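Local coordinates for putative cytoplasmic protein (PDB 2Q02) that is of unknown function but binds zinc in a xylose isomerase-like TIM barrel and may act as an isomerase, at residues I15-S20 with Q250-S255; F25-R30 with E258-I263; I67-A72 with A99-L104; R92-V97 with Y132-L137. One frame throughout, in Å; residues are numbered along the deposited sequence.

Contact 1 (I15-S20 with Q250-S255); sequences IAPGLS and QLASWS
Two loops that follow barrel strands meet here: I15, P17 and the residues around them follow strand 9-12, and L251, A252 and W254 follow strand 242-244. In the closed sheet these strands are the first and the last, so their loops are neighbours at the rim where the strands end. I15 carries the inner half of the contact. Its CG1 stands anti to the backbone N (chi1 -160°) and meets two partners, L251 CD2 at 4.1 Å and W254 CZ3 at 4.2 Å. The isoleucine crosses both side chains at about a right angle. W254 and L251 are themselves packed together, since L251 CD2 sits 3.3 Å above the indole plane, displaced toward its rim; one leucine methyl thus serves both the ring and I15. At the outer half the pyrrolidine of P17 lies against the short 3-10 turn 251-253. P17 CG is 3.9 Å from A252 CA, and P17 CD is 4.3 Å from L251 CB. P17 is also a corner of the type I turn that runs from A16 to L19. No direct hydrogen bond joins the two segments, but a water does: it donates to L251 O at 2.9 Å and to I15 O at 3.2 Å, satisfying two backbone carbonyls at once. Each loop leads into a helix whose N-cap is a serine, S20 for helix 21-30 and S255 for helix 256-271. I15 packs on I263 and W254 on Q262, both of helix 256-271, while L19 reaches L27 of helix 21-30.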
loop_
_atom_site.group_PDB
_atom_site.type_symbol
_atom_site.label_atom_id
_atom_site.label_comp_id
_atom_site.label_asym_id
_atom_site.label_seq_id
_atom_site.Cartn_x
_atom_site.Cartn_y
_atom_site.Cartn_z
ATOM N N ILE A 15 -4.956 5.099 -8.556
ATOM C CA ILE A 15 -6.347 5.287 -9.014
ATOM C C ILE A 15 -6.486 6.356 -10.115
ATOM O O ILE A 15 -7.474 6.380 -10.841
ATOM C CB ILE A 15 -7.289 5.616 -7.803
ATOM C CG1 ILE A 15 -8.749 5.339 -8.130
ATOM C CG2 ILE A 15 -7.112 7.054 -7.310
ATOM C CD1 ILE A 15 -9.639 5.318 -6.897
ATOM N N ALA A 16 -5.483 7.217 -10.252
ATOM C CA ALA A 16 -5.564 8.360 -11.153
ATOM C C ALA A 16 -4.343 8.489 -12.058
ATOM O O ALA A 16 -3.622 9.500 -11.984
ATOM C CB ALA A 16 -5.746 9.639 -10.343
ATOM N N PRO A 17 -4.130 7.499 -12.946
ATOM C CA PRO A 17 -2.950 7.503 -13.827
ATOM C C PRO A 17 -2.890 8.714 -14.777
ATOM O O PRO A 17 -1.797 9.133 -15.166
ATOM C CB PRO A 17 -3.102 6.206 -14.634
ATOM C CG PRO A 17 -4.569 5.913 -14.607
ATOM C CD PRO A 17 -4.991 6.335 -13.206
ATOM N N GLY A 18 -4.046 9.270 -15.132
ATOM C CA GLY A 18 -4.105 10.362 -16.090
ATOM C C GLY A 18 -3.973 11.755 -15.502
ATOM O O GLY A 18 -3.864 12.720 -16.239
ATOM N N LEU A 19 -3.978 11.875 -14.182
ATOM C CA LEU A 19 -3.961 13.187 -13.525
ATOM C C LEU A 19 -2.575 13.618 -13.075
ATOM O O LEU A 19 -1.828 12.824 -12.472
ATOM C CB LEU A 19 -4.861 13.168 -12.284
ATOM C CG LEU A 19 -6.349 12.968 -12.563
ATOM C CD1 LEU A 19 -7.124 12.918 -11.251
ATOM C CD2 LEU A 19 -6.869 14.080 -13.483
ATOM N N SER A 20 -2.250 14.887 -13.325
ATOM C CA SER A 20 -1.044 15.473 -12.771
ATOM C C SER A 20 -1.152 15.464 -11.254
ATOM O O SER A 20 -2.235 15.285 -10.701
ATOM C CB SER A 20 -0.868 16.911 -13.232
ATOM O OG SER A 20 -1.655 17.780 -12.434
ATOM N N GLN A 250 -8.447 -0.473 -16.666
ATOM C CA GLN A 250 -9.784 0.148 -16.768
ATOM C C GLN A 250 -9.781 1.552 -16.124
ATOM O O GLN A 250 -10.586 2.407 -16.477
ATOM C CB GLN A 250 -10.848 -0.689 -16.034
ATOM C CG GLN A 250 -11.309 -2.021 -16.674
ATOM C CD GLN A 250 -12.283 -2.785 -15.735
ATOM O OE1 GLN A 250 -13.369 -2.283 -15.385
ATOM N NE2 GLN A 250 -11.871 -3.980 -15.299
ATOM N N LEU A 251 -8.894 1.762 -15.154
ATOM C CA LEU A 251 -8.774 3.050 -14.470
ATOM C C LEU A 251 -8.471 4.211 -15.412
ATOM O O LEU A 251 -9.031 5.301 -15.241
ATOM C CB LEU A 251 -7.674 3.002 -13.405
ATOM C CG LEU A 251 -7.924 2.107 -12.192
ATOM C CD1 LEU A 251 -6.622 1.940 -11.420
ATOM C CD2 LEU A 251 -8.999 2.660 -11.279
ATOM N N ALA A 252 -7.581 3.985 -16.379
ATOM C CA ALA A 252 -7.176 5.036 -17.329
ATOM C C ALA A 252 -8.337 5.667 -18.088
ATOM O O ALA A 252 -8.231 6.792 -18.544
ATOM C CB ALA A 252 -6.161 4.491 -18.324
ATOM N N SER A 253 -9.440 4.938 -18.228
ATOM C CA SER A 253 -10.615 5.429 -18.954
ATOM C C SER A 253 -11.582 6.277 -18.100
ATOM O O SER A 253 -12.603 6.759 -18.609
ATOM C CB SER A 253 -11.375 4.240 -19.562
ATOM O OG SER A 253 -11.850 3.352 -18.553
ATOM N N TRP A 254 -11.256 6.453 -16.819
ATOM C CA TRP A 254 -12.116 7.174 -15.857
ATOM C C TRP A 254 -11.890 8.696 -15.860
ATOM O O TRP A 254 -10.754 9.161 -15.716
ATOM C CB TRP A 254 -11.839 6.670 -14.429
ATOM C CG TRP A 254 -12.217 5.233 -14.133
ATOM C CD1 TRP A 254 -12.635 4.289 -15.014
ATOM C CD2 TRP A 254 -12.190 4.600 -12.852
ATOM N NE1 TRP A 254 -12.885 3.106 -14.362
ATOM C CE2 TRP A 254 -12.618 3.272 -13.033
ATOM C CE3 TRP A 254 -11.850 5.031 -11.563
ATOM C CZ2 TRP A 254 -12.714 2.369 -11.979
ATOM C CZ3 TRP A 254 -11.937 4.131 -10.518
ATOM C CH2 TRP A 254 -12.370 2.814 -10.731
ATOM N N SER A 255 -12.969 9.470 -15.978
ATOM C CA SER A 255 -12.889 10.919 -15.757
ATOM C C SER A 255 -12.709 11.240 -14.263
ATOM O O SER A 255 -12.846 10.359 -13.402
ATOM C CB SER A 255 -14.139 11.608 -16.289
ATOM O OG SER A 255 -15.259 11.311 -15.480
HETATM O O HOH W 1 -8.320 7.650 -13.633
#

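Contact 2 (F25-R30 with E258-I263); sequences FRLVKR and EIEEQI
L27 CG lies anti to its backbone N (chi1 -178°), while E260 CG lies anti to its carbonyl carbon, and these settings bring L27 CG and E260 CG to 4.0 Å. Beyond CG the glutamate is extended, with CD close to anti, which carries its carboxylate on toward R30. The leucine methyls finish the apolar part: L27 CD1 meets I259 CG2 at 3.9 Å, and L27 CD2 meets I263 CD1 at 4.2 Å. I259 and I263 are one helical turn apart, and L27 enters between them and E260, crossing I259 at about a right angle. In the conformer described here, one of two modelled for R30, NH1 forms a salt bridge with E260 OE2 at 2.7 Å. The oxygen lies in the guanidinium plane, at its edge, whereas the carboxylate plane is turned 73° from it, so the pair is not a flat two-pronged one. R30 NH2 has a second acidic partner, E256, at the start of the opposing helix. The helix segments pass 10.8 Å apart at -45°, a spacing consistent with contact through side chains. Helices 21-30 and 256-271 thus lie side by side outside the barrel. Beneath them V28 and I263 both touch I11 of strand 9-12, and F25 turns to strand 35-39 and helix 53-62.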
loop_
_atom_site.group_PDB
_atom_site.type_symbol
_atom_site.label_atom_id
_atom_site.label_comp_id
_atom_site.label_asym_id
_atom_site.label_seq_id
_atom_site.Cartn_x
_atom_site.Cartn_y
_atom_site.Cartn_z
ATOM N N PHE A 25 -4.198 15.898 -6.272
ATOM C CA PHE A 25 -4.321 16.477 -4.928
ATOM C C PHE A 25 -5.600 17.294 -4.788
ATOM O O PHE A 25 -6.259 17.237 -3.749
ATOM C CB PHE A 25 -3.112 17.388 -4.602
ATOM C CG PHE A 25 -1.828 16.648 -4.224
ATOM C CD1 PHE A 25 -1.645 15.290 -4.480
ATOM C CD2 PHE A 25 -0.782 17.343 -3.629
ATOM C CE1 PHE A 25 -0.470 14.652 -4.132
ATOM C CE2 PHE A 25 0.395 16.692 -3.278
ATOM C CZ PHE A 25 0.543 15.353 -3.536
ATOM N N ARG A 26 -5.933 18.052 -5.832
ATOM C CA ARG A 26 -7.121 18.917 -5.833
ATOM C C ARG A 26 -8.398 18.063 -5.733
ATOM O O ARG A 26 -9.341 18.425 -5.032
ATOM C CB ARG A 26 -7.137 19.836 -7.077
ATOM C CG ARG A 26 -8.309 20.825 -7.118
ATOM C CD ARG A 26 -8.193 21.842 -8.255
ATOM N NE ARG A 26 -7.924 21.191 -9.539
ATOM C CZ ARG A 26 -6.991 21.557 -10.428
ATOM N NH1 ARG A 26 -6.213 22.626 -10.235
ATOM N NH2 ARG A 26 -6.852 20.848 -11.549
ATOM N N LEU A 27 -8.405 16.918 -6.412
ATOM C CA LEU A 27 -9.529 15.972 -6.361
ATOM C C LEU A 27 -9.722 15.412 -4.950
ATOM O O LEU A 27 -10.845 15.413 -4.422
ATOM C CB LEU A 27 -9.297 14.841 -7.376
ATOM C CG LEU A 27 -10.335 13.741 -7.555
ATOM C CD1 LEU A 27 -10.186 13.171 -8.946
ATOM C CD2 LEU A 27 -10.183 12.662 -6.498
ATOM N N VAL A 28 -8.623 14.954 -4.344
ATOM C CA VAL A 28 -8.657 14.387 -2.992
ATOM C C VAL A 28 -9.172 15.419 -1.967
ATOM O O VAL A 28 -9.937 15.069 -1.065
ATOM C CB VAL A 28 -7.270 13.843 -2.576
ATOM C CG1 VAL A 28 -7.260 13.404 -1.110
ATOM C CG2 VAL A 28 -6.857 12.692 -3.474
ATOM N N LYS A 29 -8.780 16.687 -2.120
ATOM C CA LYS A 29 -9.311 17.759 -1.256
ATOM C C LYS A 29 -10.804 18.009 -1.532
ATOM O O LYS A 29 -11.573 18.158 -0.581
ATOM C CB LYS A 29 -8.480 19.055 -1.334
ATOM C CG LYS A 29 -9.161 20.307 -0.680
ATOM C CD LYS A 29 -8.310 20.949 0.422
ATOM C CE LYS A 29 -8.961 22.221 1.032
ATOM N NZ LYS A 29 -9.092 23.351 0.052
ATOM N N ARG A 30 -11.222 18.028 -2.804
ATOM C CA ARG A 30 -12.645 18.155 -3.159
ATOM C C ARG A 30 -13.491 17.073 -2.461
ATOM O O ARG A 30 -14.622 17.329 -2.040
ATOM C CB ARG A 30 -12.858 18.098 -4.693
ATOM C CG ARG A 30 -12.677 19.439 -5.453
ATOM C CD ARG A 30 -13.051 19.333 -6.959
ATOM N NE ARG A 30 -11.913 18.899 -7.778
ATOM C CZ ARG A 30 -11.819 17.756 -8.463
ATOM N NH1 ARG A 30 -12.804 16.875 -8.497
ATOM N NH2 ARG A 30 -10.709 17.492 -9.132
ATOM N N GLU A 258 -15.843 10.286 -12.480
ATOM C CA GLU A 258 -15.957 8.833 -12.275
ATOM C C GLU A 258 -15.080 8.362 -11.098
ATOM O O GLU A 258 -15.493 7.494 -10.313
ATOM C CB GLU A 258 -15.574 8.088 -13.563
ATOM C CG GLU A 258 -15.567 6.542 -13.478
ATOM C CD GLU A 258 -16.909 5.896 -13.864
ATOM O OE1 GLU A 258 -17.347 6.020 -15.046
ATOM O OE2 GLU A 258 -17.510 5.242 -12.979
ATOM N N ILE A 259 -13.879 8.942 -10.987
ATOM C CA ILE A 259 -12.953 8.667 -9.880
ATOM C C ILE A 259 -13.579 9.086 -8.563
ATOM O O ILE A 259 -13.511 8.334 -7.581
ATOM C CB ILE A 259 -11.598 9.411 -10.045
ATOM C CG1 ILE A 259 -10.768 8.819 -11.181
ATOM C CG2 ILE A 259 -10.750 9.326 -8.786
ATOM C CD1 ILE A 259 -9.506 9.653 -11.480
ATOM N N GLU A 260 -14.175 10.278 -8.530
ATOM C CA GLU A 260 -14.840 10.762 -7.318
ATOM C C GLU A 260 -15.972 9.814 -6.906
ATOM O O GLU A 260 -16.133 9.528 -5.723
ATOM C CB GLU A 260 -15.372 12.195 -7.498
ATOM C CG GLU A 260 -14.293 13.302 -7.574
ATOM C CD GLU A 260 -14.858 14.702 -7.875
ATOM O OE1 GLU A 260 -15.315 15.388 -6.942
ATOM O OE2 GLU A 260 -14.830 15.141 -9.040
ATOM N N GLU A 261 -16.734 9.322 -7.885
ATOM C CA GLU A 261 -17.866 8.419 -7.640
ATOM C C GLU A 261 -17.444 7.092 -7.014
ATOM O O GLU A 261 -18.101 6.577 -6.119
ATOM C CB GLU A 261 -18.607 8.121 -8.957
ATOM C CG GLU A 261 -19.487 9.261 -9.509
ATOM C CD GLU A 261 -20.070 8.939 -10.894
ATOM O OE1 GLU A 261 -19.929 7.785 -11.369
ATOM O OE2 GLU A 261 -20.670 9.835 -11.523
ATOM N N GLN A 262 -16.347 6.538 -7.501
ATOM C CA GLN A 262 -15.876 5.216 -7.072
ATOM C C GLN A 262 -15.286 5.235 -5.675
ATOM O O GLN A 262 -15.373 4.258 -4.935
ATOM C CB GLN A 262 -14.823 4.717 -8.045
ATOM C CG GLN A 262 -15.363 4.481 -9.453
ATOM C CD GLN A 262 -15.815 3.053 -9.692
ATOM O OE1 GLN A 262 -15.783 2.209 -8.797
ATOM N NE2 GLN A 262 -16.232 2.778 -10.916
ATOM N N ILE A 263 -14.660 6.351 -5.331
ATOM C CA ILE A 263 -14.122 6.548 -3.992
ATOM C C ILE A 263 -15.289 6.748 -3.057
ATOM O O ILE A 263 -15.341 6.135 -2.001
ATOM C CB ILE A 263 -13.131 7.756 -3.911
ATOM C CG1 ILE A 263 -11.883 7.488 -4.776
ATOM C CG2 ILE A 263 -12.696 7.992 -2.480
ATOM C CD1 ILE A 263 -11.106 8.735 -5.227
#

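Contact 3 (I67-A72 with A99-L104); sequences IVTINA and ARALVL
V103 N donates to I70 O at 2.9 Å, and I70 N gives to A101 O at the same length. I70 thus bonds A101 with its N-H and V103 with its carbonyl, the pattern of a parallel pair of strands. Toward the start of the strands the bonds weaken: A101 N to V68 O is bent, and R100 N to I67 O is long. V68 and R100 both leave extended backbone geometry there. Their side chains run side by side the same way, with V68 CG1 4.0 Å above one face of the R100 guanidinium, toward its rim. On the face bearing I70 and L102, I70 CG2 packs on L102 CD1 at 3.8 Å and I70 CG1 on A99 CB at 3.9 Å; this face looks to helix 81-97, whose A94 touches I70 and whose L90 touches L102. On the other face T69 CG2 meets A101 CB at 4.0 Å, while V103 CG2 lies 3.5 Å from N71 OD1. E37 accepts hydrogen bonds from both T69 OG1 and N71 ND2, which ties these polar ends to the neighbouring strand 35-39. The side chain of N71 comes within about 5 Å of a zinc ion, and V103 touches the zinc ligand E139. A cis peptide precedes A72, where strand 66-73 approaches this site. Strand 66-73, helix 81-97 and strand 101-104 form a beta-alpha-beta crossover, the unit from which a TIM barrel is built, with the metal at the C-terminal ends of the strands.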
loop_
_atom_site.group_PDB
_atom_site.type_symbol
_atom_site.label_atom_id
_atom_site.label_comp_id
_atom_site.label_asym_id
_atom_site.label_seq_id
_atom_site.Cartn_x
_atom_site.Cartn_y
_atom_site.Cartn_z
ATOM N N ILE A 67 1.144 13.179 2.768
ATOM C CA ILE A 67 1.617 12.093 1.924
ATOM C C ILE A 67 2.052 10.971 2.860
ATOM O O ILE A 67 3.068 11.086 3.528
ATOM C CB ILE A 67 2.782 12.542 1.031
ATOM C CG1 ILE A 67 2.314 13.656 0.088
ATOM C CG2 ILE A 67 3.360 11.329 0.254
ATOM C CD1 ILE A 67 3.420 14.360 -0.643
ATOM N N VAL A 68 1.280 9.896 2.923
ATOM C CA VAL A 68 1.483 8.871 3.938
ATOM C C VAL A 68 2.592 7.918 3.536
ATOM O O VAL A 68 3.448 7.594 4.358
ATOM C CB VAL A 68 0.196 8.048 4.223
ATOM C CG1 VAL A 68 0.479 6.965 5.252
ATOM C CG2 VAL A 68 -0.981 8.968 4.678
ATOM N N THR A 69 2.582 7.440 2.296
ATOM C CA THR A 69 3.702 6.605 1.843
ATOM C C THR A 69 4.135 6.911 0.439
ATOM O O THR A 69 3.445 7.608 -0.309
ATOM C CB THR A 69 3.400 5.061 1.869
ATOM O OG1 THR A 69 2.732 4.673 0.662
ATOM C CG2 THR A 69 2.546 4.669 3.061
ATOM N N ILE A 70 5.296 6.349 0.111
ATOM C CA ILE A 70 5.704 6.137 -1.262
ATOM C C ILE A 70 5.756 4.640 -1.551
ATOM O O ILE A 70 6.223 3.856 -0.742
ATOM C CB ILE A 70 7.048 6.828 -1.525
ATOM C CG1 ILE A 70 6.818 8.352 -1.487
ATOM C CG2 ILE A 70 7.631 6.383 -2.866
ATOM C CD1 ILE A 70 8.065 9.161 -1.583
ATOM N N ASN A 71 5.211 4.257 -2.695
ATOM C CA ASN A 71 5.288 2.889 -3.222
ATOM C C ASN A 71 6.195 2.901 -4.446
ATOM O O ASN A 71 5.888 3.637 -5.386
ATOM C CB ASN A 71 3.918 2.403 -3.719
ATOM C CG ASN A 71 2.922 2.192 -2.607
ATOM O OD1 ASN A 71 2.677 1.048 -2.217
ATOM N ND2 ASN A 71 2.327 3.296 -2.090
ATOM N N ALA A 72 7.259 2.085 -4.510
ATOM C CA ALA A 72 7.690 1.133 -3.468
ATOM C C ALA A 72 9.069 0.659 -3.858
ATOM O O ALA A 72 9.459 0.820 -5.016
ATOM C CB ALA A 72 6.749 -0.061 -3.373
ATOM N N ALA A 99 6.999 12.504 2.841
ATOM C CA ALA A 99 6.332 11.225 3.030
ATOM C C ALA A 99 6.792 10.564 4.337
ATOM O O ALA A 99 7.982 10.544 4.683
ATOM C CB ALA A 99 6.581 10.310 1.865
ATOM N N ARG A 100 5.825 10.019 5.051
ATOM C CA ARG A 100 6.046 9.405 6.349
ATOM C C ARG A 100 6.751 8.048 6.221
ATOM O O ARG A 100 7.610 7.698 7.026
ATOM C CB ARG A 100 4.670 9.183 6.999
ATOM C CG ARG A 100 4.705 8.627 8.414
ATOM C CD ARG A 100 3.347 8.885 9.127
ATOM N NE ARG A 100 2.459 7.710 9.131
ATOM C CZ ARG A 100 1.142 7.756 9.323
ATOM N NH1 ARG A 100 0.498 8.907 9.504
ATOM N NH2 ARG A 100 0.457 6.632 9.326
ATOM N N ALA A 101 6.358 7.288 5.209
ATOM C CA ALA A 101 6.788 5.913 5.088
ATOM C C ALA A 101 7.169 5.582 3.639
ATOM O O ALA A 101 6.724 6.255 2.676
ATOM C CB ALA A 101 5.662 4.976 5.570
ATOM N N LEU A 102 8.003 4.548 3.498
ATOM C CA LEU A 102 8.284 3.963 2.196
ATOM C C LEU A 102 7.948 2.472 2.270
ATOM O O LEU A 102 8.269 1.768 3.255
ATOM C CB LEU A 102 9.734 4.199 1.768
ATOM C CG LEU A 102 10.335 3.496 0.546
ATOM C CD1 LEU A 102 9.704 3.991 -0.730
ATOM C CD2 LEU A 102 11.815 3.726 0.502
ATOM N N VAL A 103 7.286 2.003 1.214
ATOM C CA VAL A 103 6.822 0.622 1.142
ATOM C C VAL A 103 7.883 -0.301 0.564
ATOM O O VAL A 103 8.550 0.034 -0.422
ATOM C CB VAL A 103 5.553 0.518 0.262
ATOM C CG1 VAL A 103 5.129 -0.940 0.094
ATOM C CG2 VAL A 103 4.425 1.330 0.850
ATOM N N LEU A 104 7.996 -1.487 1.156
ATOM C CA LEU A 104 8.979 -2.509 0.749
ATOM C C LEU A 104 8.267 -3.788 0.264
ATOM O O LEU A 104 7.406 -4.347 0.965
ATOM C CB LEU A 104 9.883 -2.858 1.930
ATOM C CG LEU A 104 10.705 -1.701 2.502
ATOM C CD1 LEU A 104 11.189 -2.011 3.898
ATOM C CD2 LEU A 104 11.903 -1.377 1.622
#

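Contact 4 (R92-V97 with Y132-L137); sequences RDAQGV and YDIQGL
R92, whose backbone N lies 3.8 Å from Y132 CE2, has its carbonyl O held by G96 N at 2.8 Å; this helical bond is the shortest polar one within the segments, and no hydrogen bond crosses between them. The Y132 ring meets the helix along the side carrying its CD2 and CE2 atoms. R92 CG is 4.0 Å from Y132 CE2, with the two side chains alongside each other and pointing the same way. Q95 reaches the ring from the next turn: its CG is anti to the backbone N (chi1 -174°), and the extended chain beyond brings OE1 to 3.7 Å from Y132 CD2. The glutamine crosses the tyrosine at about a right angle, its amide plane turned 49° from the ring. The NE2 of Q95 stays 3.7 Å from Y132 O, too far to bond. Y132 belongs to the link between helix 115-130 and strand 135-138 of the TIM barrel. D133 follows with positive phi (51°), closing the preceding helix in a Schellman motif and turning the chain back toward the sheet. In this way helix 81-97, which covers strands 66-73 and 101-104, also meets the approach to the next strand. I134 makes the buried half of the contact. Its CD1 touches A94 CB at 3.9 Å and lies equally far from Q95 N, fitting against the helix backbone between these two residues. L91 of the same helix touches both Y132 and I134, and on its other side A94 packs on I70 of strand 66-73.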
loop_
_atom_site.group_PDB
_atom_site.type_symbol
_atom_site.label_atom_id
_atom_site.label_comp_id
_atom_site.label_asym_id
_atom_site.label_seq_id
_atom_site.Cartn_x
_atom_site.Cartn_y
_atom_site.Cartn_z
ATOM N N ARG A 92 15.354 9.533 -0.422
ATOM C CA ARG A 92 15.432 10.978 -0.714
ATOM C C ARG A 92 14.085 11.541 -1.145
ATOM O O ARG A 92 13.712 12.653 -0.733
ATOM C CB ARG A 92 16.406 11.285 -1.860
ATOM C CG ARG A 92 17.855 11.192 -1.522
ATOM C CD ARG A 92 18.720 11.412 -2.762
ATOM N NE ARG A 92 19.656 10.295 -2.896
ATOM C CZ ARG A 92 19.854 9.562 -3.990
ATOM N NH1 ARG A 92 19.219 9.826 -5.122
ATOM N NH2 ARG A 92 20.723 8.567 -3.959
ATOM N N ASP A 93 13.404 10.796 -2.024
ATOM C CA ASP A 93 12.096 11.191 -2.548
ATOM C C ASP A 93 11.070 11.351 -1.432
ATOM O O ASP A 93 10.291 12.304 -1.417
ATOM C CB ASP A 93 11.585 10.148 -3.563
ATOM C CG ASP A 93 12.256 10.264 -4.915
ATOM O OD1 ASP A 93 12.895 11.315 -5.180
ATOM O OD2 ASP A 93 12.135 9.300 -5.713
ATOM N N ALA A 94 11.086 10.395 -0.505
ATOM C CA ALA A 94 10.169 10.383 0.634
ATOM C C ALA A 94 10.482 11.534 1.578
ATOM O O ALA A 94 9.581 12.287 1.976
ATOM C CB ALA A 94 10.220 9.024 1.367
ATOM N N GLN A 95 11.759 11.696 1.901
ATOM C CA GLN A 95 12.193 12.794 2.739
ATOM C C GLN A 95 11.841 14.147 2.093
ATOM O O GLN A 95 11.320 15.044 2.765
ATOM C CB GLN A 95 13.689 12.666 2.993
ATOM C CG GLN A 95 14.268 13.656 3.969
ATOM C CD GLN A 95 15.735 13.448 4.128
ATOM O OE1 GLN A 95 16.475 13.332 3.142
ATOM N NE2 GLN A 95 16.178 13.359 5.370
ATOM N N GLY A 96 12.097 14.278 0.791
ATOM C CA GLY A 96 11.860 15.522 0.067
ATOM C C GLY A 96 10.415 15.952 -0.070
ATOM O O GLY A 96 10.121 17.143 0.025
ATOM N N VAL A 97 9.507 15.005 -0.313
ATOM C CA VAL A 97 8.067 15.354 -0.419
ATOM C C VAL A 97 7.381 15.407 0.940
ATOM O O VAL A 97 6.264 15.879 1.043
ATOM C CB VAL A 97 7.265 14.402 -1.354
ATOM C CG1 VAL A 97 7.891 14.383 -2.752
ATOM C CG2 VAL A 97 7.137 12.995 -0.758
ATOM N N TYR A 132 17.257 8.526 7.218
ATOM C CA TYR A 132 16.409 9.472 6.496
ATOM C C TYR A 132 15.164 9.824 7.318
ATOM O O TYR A 132 14.314 10.585 6.860
ATOM C CB TYR A 132 15.955 8.922 5.123
ATOM C CG TYR A 132 17.063 8.802 4.104
ATOM C CD1 TYR A 132 17.995 7.770 4.166
ATOM C CD2 TYR A 132 17.182 9.720 3.078
ATOM C CE1 TYR A 132 19.025 7.677 3.243
ATOM C CE2 TYR A 132 18.202 9.632 2.137
ATOM C CZ TYR A 132 19.120 8.620 2.224
ATOM O OH TYR A 132 20.135 8.567 1.288
ATOM N N ASP A 133 15.058 9.276 8.525
ATOM C CA ASP A 133 13.841 9.383 9.353
ATOM C C ASP A 133 12.550 8.998 8.618
ATOM O O ASP A 133 11.556 9.696 8.685
ATOM C CB ASP A 133 13.701 10.759 10.006
ATOM C CG ASP A 133 12.652 10.768 11.136
ATOM O OD1 ASP A 133 12.549 9.744 11.837
ATOM O OD2 ASP A 133 11.934 11.782 11.320
ATOM N N ILE A 134 12.590 7.859 7.928
ATOM C CA ILE A 134 11.432 7.333 7.210
ATOM C C ILE A 134 11.044 5.994 7.841
ATOM O O ILE A 134 11.917 5.198 8.216
ATOM C CB ILE A 134 11.719 7.159 5.692
ATOM C CG1 ILE A 134 12.108 8.500 5.047
ATOM C CG2 ILE A 134 10.516 6.517 4.975
ATOM C CD1 ILE A 134 11.042 9.604 5.118
ATOM N N GLN A 135 9.738 5.768 7.969
ATOM C CA GLN A 135 9.202 4.490 8.443
ATOM C C GLN A 135 9.153 3.495 7.314
ATOM O O GLN A 135 8.984 3.852 6.150
ATOM C CB GLN A 135 7.794 4.647 9.024
ATOM C CG GLN A 135 7.729 5.457 10.339
ATOM C CD GLN A 135 6.317 5.914 10.707
ATOM O OE1 GLN A 135 5.309 5.453 10.142
ATOM N NE2 GLN A 135 6.238 6.842 11.649
ATOM N N GLY A 136 9.307 2.233 7.658
ATOM C CA GLY A 136 9.239 1.163 6.671
ATOM C C GLY A 136 7.970 0.342 6.798
ATOM O O GLY A 136 7.544 -0.020 7.902
ATOM N N LEU A 137 7.368 0.057 5.651
ATOM C CA LEU A 137 6.203 -0.801 5.592
ATOM C C LEU A 137 6.507 -2.014 4.684
ATOM O O LEU A 137 6.725 -1.863 3.464
ATOM C CB LEU A 137 4.991 -0.012 5.067
ATOM C CG LEU A 137 4.352 1.000 6.003
ATOM C CD1 LEU A 137 3.275 1.760 5.273
ATOM C CD2 LEU A 137 3.797 0.291 7.246
#

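From the N terminus, the chain first lays down residues 15-20 and 25-30, whose partners arrive more than 220 residues later. Next comes strand 66-73. Contact 3 closes the shortest loop, at 99-104, and contact 4 starts within it at 92-97 and closes at 132-137, so these two cross. Both are nested inside the long loops that contact 1 closes at 250-255 and contact 2 at 258-263, which cross each other in turn. Contacts 1 and 2 join the first and last strand-helix units, where the barrel closes; contacts 3 and 4 join successive units in its middle. F25 packing on I67 links contacts 2 and 3.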